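Local coordinates for uncharacterized protein YLR132C (Kluyveromyces marxianus, PDB 6PFQ) that is a Usb1 protein of the 2H phosphodiesterase superfamily that probably acts as an exoribonuclease on the 3' end of U6 snRNA, at residues Leu12-Arg17 against Val61-Thr66; Pro95-Gly100 against Gly118-Ala123. All blocks are in the same frame, centred on the assembly; numbering follows the deposited sequence.

Contact 1: residues Leu12-Arg17 against Val61-Thr66; sequences LFLELR and VSLSET
Two antiparallel strands pair in the buried heart of the chain, where edge strand 59-68 of a four-stranded sheet runs beside strand 9-16. Leu14 and Val61 form a hydrogen-bonded pair: Leu14 N to Val61 O measures 2.9 Å at 165°, in the carbonyl plane, and Val61 N to Leu14 O closes the ring at 3.0 Å. Phe13 and Ser62 follow as a non-hydrogen-bonded pair. Beyond them Leu63 N reaches Leu12 O (2.9 Å) from above the carbonyl plane. Ser64 then replaces main chain with side chain, its OG lying between backbone N and carbonyl carbon (chi1 70°). This OG accepts from Leu12 N at 2.9 Å and donates to Glu65 O at 2.8 Å. On the Leu14 face, Leu63 CD1 touches Leu14 CD2 at 3.7 Å, the two side chains crossing obliquely, while Val61 CG2 meets Leu16 CD1 at 4.1 Å. Val94 and Val96 of strand 94-99, in the second sheet, pack against it. Ser62 projects from the Phe13 face; in a UMP complex of this protein it and His60 bind the nucleotide, absent from this chain. Leucine and valine thus seal one face, while the backbone ladder fixes the strand that carries Ser62 on the other.

Contact 2: residues Pro95-Gly100 against Gly118-Ala123; sequences PVALSG and GLSEPA. Unlike the reference sequence in segment 118-123: Pro122 (reference Gln).
Leu98, on strand 94-99, leaves its backbone with CB 3.6 Å from Gly118 O. With CG anti to the carbonyl carbon (chi1 -53°), the branch carries CD2 back across the strand pair, 3.6 Å from Gly118 O and 3.8 Å from Leu119 CD1, the two leucines crossing obliquely. Val155 and Phe157 of strand 154-161 also touch this side chain. The backbones beneath form an antiparallel, non-hydrogen-bonded Leu98-Leu119 pair, flanked by two bonds of different geometry. Ser99 N points to Gly118 O in the carbonyl plane (2.9 Å), whereas Ser120 N approaches Ala97 O from above its plane, at 2.8 Å and a nearly straight 171°. Between Ser99 O and Gly118 N a water bridges, donating to the first and accepting from the second. Here strand 112-119 leads into helix 121-137, and Ser120 is the N-cap: its OG, between backbone N and carbonyl carbon (chi1 73°), accepts from Ala123 N at 3.3 Å. Ser120 thus bonds to Ala97 O through its main chain and caps the helix through its side chain. Packing continues into the first helical turn, where Ala123 CB sits 3.5 Å from Pro95 O. That carbonyl also receives a water proton, and the same water donates to Ala123 O. Ala97 N, by contrast, is buried without a partner. At the exposed end, Ser99 CB rests against Ser120 CA, and a third water accepts from Glu121 N while making a weak link to Ser99 OG.

Overall arrangement
Contact 1 is the more deeply buried, its centre about 7 Å from the centre of the chain against about 12 Å for the partly buried contact 2. Each joins strands of a different antiparallel sheet. Their chemistry differs accordingly: contact 1 combines a backbone ladder with leucine and valine packing, whereas contact 2 relies on two backbone bonds, a helix cap, two bridging waters and a third with one weak link. The sheets meet through aliphatic tips: Val96 CG2 packs 3.6 Å from Leu14 CD1, and Val61 CG2 also reaches Val96 and Leu119. Helix 121-137, which begins in contact 2, covers Leu12 and Leu63 of contact 1. Contact 1 holds UMP-binding Ser62; Gly118 of contact 2 lies near His154.

Contact 1: residues Leu12-Arg17 against Val61-Thr66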
# COMPACT_ATOMS: atom_id res chain seq x y z
N LEU A 12 -6.34 4.50 7.84
CA LEU A 12 -5.22 5.43 7.95
C LEU A 12 -4.16 5.10 6.92
O LEU A 12 -3.89 3.93 6.66
CB LEU A 12 -4.58 5.34 9.34
CG LEU A 12 -5.51 6.05 10.32
CD1 LEU A 12 -5.39 5.43 11.72
CD2 LEU A 12 -5.19 7.54 10.32
N PHE A 13 -3.53 6.13 6.33
CA PHE A 13 -2.51 5.87 5.32
C PHE A 13 -1.60 7.09 5.18
O PHE A 13 -1.88 8.16 5.72
CB PHE A 13 -3.13 5.54 3.96
CG PHE A 13 -4.08 6.61 3.42
CD1 PHE A 13 -5.39 6.69 3.88
CD2 PHE A 13 -3.66 7.48 2.42
CE1 PHE A 13 -6.26 7.67 3.36
CE2 PHE A 13 -4.52 8.44 1.89
CZ PHE A 13 -5.81 8.52 2.34
N LEU A 14 -0.46 6.86 4.52
CA LEU A 14 0.47 7.90 4.07
C LEU A 14 0.26 8.09 2.58
O LEU A 14 0.05 7.13 1.84
CB LEU A 14 1.95 7.50 4.29
CG LEU A 14 2.47 7.15 5.67
CD1 LEU A 14 3.94 6.91 5.63
CD2 LEU A 14 2.19 8.33 6.61
N GLU A 15 0.34 9.33 2.13
CA GLU A 15 0.19 9.65 0.71
C GLU A 15 1.54 10.06 0.14
O GLU A 15 2.25 10.87 0.75
CB GLU A 15 -0.84 10.78 0.55
CG GLU A 15 -1.00 11.28 -0.83
CD GLU A 15 -1.98 12.44 -0.86
OE1 GLU A 15 -3.20 12.17 -0.90
OE2 GLU A 15 -1.51 13.59 -0.81
N LEU A 16 1.91 9.48 -1.01
CA LEU A 16 3.23 9.65 -1.64
C LEU A 16 3.03 10.27 -3.03
O LEU A 16 2.61 9.58 -3.97
CB LEU A 16 3.98 8.32 -1.77
CG LEU A 16 3.97 7.42 -0.54
CD1 LEU A 16 4.69 6.11 -0.90
CD2 LEU A 16 4.70 8.13 0.63
N ARG A 17 3.31 11.56 -3.16
CA ARG A 17 3.20 12.21 -4.45
C ARG A 17 4.54 12.11 -5.16
O ARG A 17 5.57 12.49 -4.59
CB ARG A 17 2.75 13.66 -4.28
CG ARG A 17 1.34 13.77 -3.65
CD ARG A 17 0.96 15.23 -3.30
NE ARG A 17 1.31 16.10 -4.41
CZ ARG A 17 0.47 16.40 -5.40
NH1 ARG A 17 -0.77 15.90 -5.40
NH2 ARG A 17 0.86 17.17 -6.39
N VAL A 61 1.02 4.30 1.52
CA VAL A 61 1.35 3.23 2.48
C VAL A 61 0.14 3.07 3.39
O VAL A 61 -0.22 4.00 4.11
CB VAL A 61 2.59 3.55 3.32
CG1 VAL A 61 2.86 2.39 4.33
CG2 VAL A 61 3.82 3.86 2.46
N SER A 62 -0.50 1.89 3.36
CA SER A 62 -1.57 1.60 4.31
C SER A 62 -1.00 1.46 5.72
O SER A 62 0.00 0.77 5.92
CB SER A 62 -2.28 0.30 3.93
OG SER A 62 -2.86 0.45 2.65
N LEU A 63 -1.66 2.10 6.68
CA LEU A 63 -1.25 2.08 8.08
C LEU A 63 -2.28 1.44 8.99
O LEU A 63 -1.98 1.21 10.18
CB LEU A 63 -0.98 3.52 8.58
CG LEU A 63 0.13 4.24 7.84
CD1 LEU A 63 0.21 5.74 8.32
CD2 LEU A 63 1.45 3.55 8.08
N SER A 64 -3.47 1.12 8.49
CA SER A 64 -4.44 0.34 9.25
C SER A 64 -5.21 -0.56 8.30
O SER A 64 -5.24 -0.33 7.08
CB SER A 64 -5.44 1.24 10.01
OG SER A 64 -6.30 1.86 9.07
N GLU A 65 -5.84 -1.58 8.89
CA GLU A 65 -6.89 -2.31 8.20
C GLU A 65 -8.09 -1.39 7.97
O GLU A 65 -8.11 -0.23 8.39
CB GLU A 65 -7.29 -3.54 9.02
CG GLU A 65 -7.75 -3.21 10.43
CD GLU A 65 -7.79 -4.40 11.37
OE1 GLU A 65 -6.83 -5.20 11.43
OE2 GLU A 65 -8.82 -4.53 12.08
N THR A 66 -9.08 -1.88 7.21
CA THR A 66 -10.36 -1.19 7.08
C THR A 66 -11.06 -1.28 8.42
O THR A 66 -11.45 -2.38 8.84
CB THR A 66 -11.21 -1.81 5.98
OG1 THR A 66 -10.58 -1.58 4.72
CG2 THR A 66 -12.57 -1.16 5.94

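Contact 2: residues Pro95-Gly100 against Gly118-Ala123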
# COMPACT_ATOMS: atom_id res chain seq x y z
N PRO A 95 10.17 9.09 7.30
CA PRO A 95 10.74 8.78 5.99
C PRO A 95 10.07 7.54 5.42
O PRO A 95 9.64 6.64 6.16
CB PRO A 95 12.22 8.51 6.32
CG PRO A 95 12.16 7.92 7.73
CD PRO A 95 10.98 8.58 8.43
N VAL A 96 9.93 7.52 4.10
CA VAL A 96 9.46 6.32 3.41
C VAL A 96 10.51 5.93 2.38
O VAL A 96 10.79 6.68 1.44
CB VAL A 96 8.09 6.52 2.76
CG1 VAL A 96 7.68 5.26 2.05
CG2 VAL A 96 7.05 6.84 3.82
N ALA A 97 11.03 4.72 2.52
CA ALA A 97 11.98 4.17 1.56
C ALA A 97 11.73 2.67 1.56
O ALA A 97 11.05 2.15 2.44
CB ALA A 97 13.45 4.50 1.92
N LEU A 98 12.22 2.00 0.52
CA LEU A 98 11.86 0.61 0.25
C LEU A 98 13.09 -0.29 0.30
O LEU A 98 14.22 0.14 0.07
CB LEU A 98 11.19 0.50 -1.11
CG LEU A 98 10.02 1.52 -1.16
CD1 LEU A 98 9.66 1.80 -2.59
CD2 LEU A 98 8.83 1.03 -0.29
N SER A 99 12.86 -1.57 0.60
CA SER A 99 13.97 -2.49 0.66
C SER A 99 13.50 -3.83 0.11
O SER A 99 12.30 -4.15 0.19
CB SER A 99 14.41 -2.60 2.13
OG SER A 99 15.27 -3.65 2.30
N GLY A 100 14.42 -4.60 -0.48
CA GLY A 100 14.08 -5.97 -0.83
C GLY A 100 13.46 -6.06 -2.21
O GLY A 100 13.59 -5.15 -3.04
N GLY A 118 8.38 -3.88 -0.07
CA GLY A 118 8.27 -3.61 1.36
C GLY A 118 9.04 -2.37 1.81
O GLY A 118 10.04 -1.96 1.22
N LEU A 119 8.58 -1.78 2.91
CA LEU A 119 9.32 -0.63 3.45
C LEU A 119 10.66 -1.05 4.05
O LEU A 119 10.80 -2.16 4.60
CB LEU A 119 8.51 0.07 4.53
CG LEU A 119 7.78 1.34 4.03
CD1 LEU A 119 6.76 0.97 2.90
CD2 LEU A 119 7.05 2.05 5.17
N SER A 120 11.62 -0.14 3.98
CA SER A 120 12.93 -0.38 4.59
C SER A 120 12.84 -0.48 6.12
O SER A 120 11.86 -0.05 6.76
CB SER A 120 13.90 0.75 4.22
OG SER A 120 13.57 1.92 4.93
N GLU A 121 13.88 -1.08 6.71
CA GLU A 121 13.90 -1.25 8.16
C GLU A 121 13.77 0.09 8.89
O GLU A 121 12.95 0.17 9.82
CB GLU A 121 15.17 -1.99 8.59
CG GLU A 121 15.07 -2.39 10.04
CD GLU A 121 16.33 -3.11 10.52
OE1 GLU A 121 17.40 -2.95 9.91
OE2 GLU A 121 16.20 -3.85 11.50
N PRO A 122 14.50 1.15 8.53
CA PRO A 122 14.29 2.43 9.24
C PRO A 122 12.90 3.01 9.02
O PRO A 122 12.34 3.59 9.95
CB PRO A 122 15.37 3.34 8.65
CG PRO A 122 16.39 2.43 8.04
CD PRO A 122 15.61 1.23 7.55
N ALA A 123 12.32 2.87 7.83
CA ALA A 123 10.96 3.37 7.62
C ALA A 123 9.97 2.63 8.51
O ALA A 123 9.10 3.25 9.13
CB ALA A 123 10.57 3.26 6.14
O HOH W 1 8.69 6.05 8.68
O HOH W 2 10.34 -5.95 -0.54
O HOH W 3 16.14 -1.98 5.09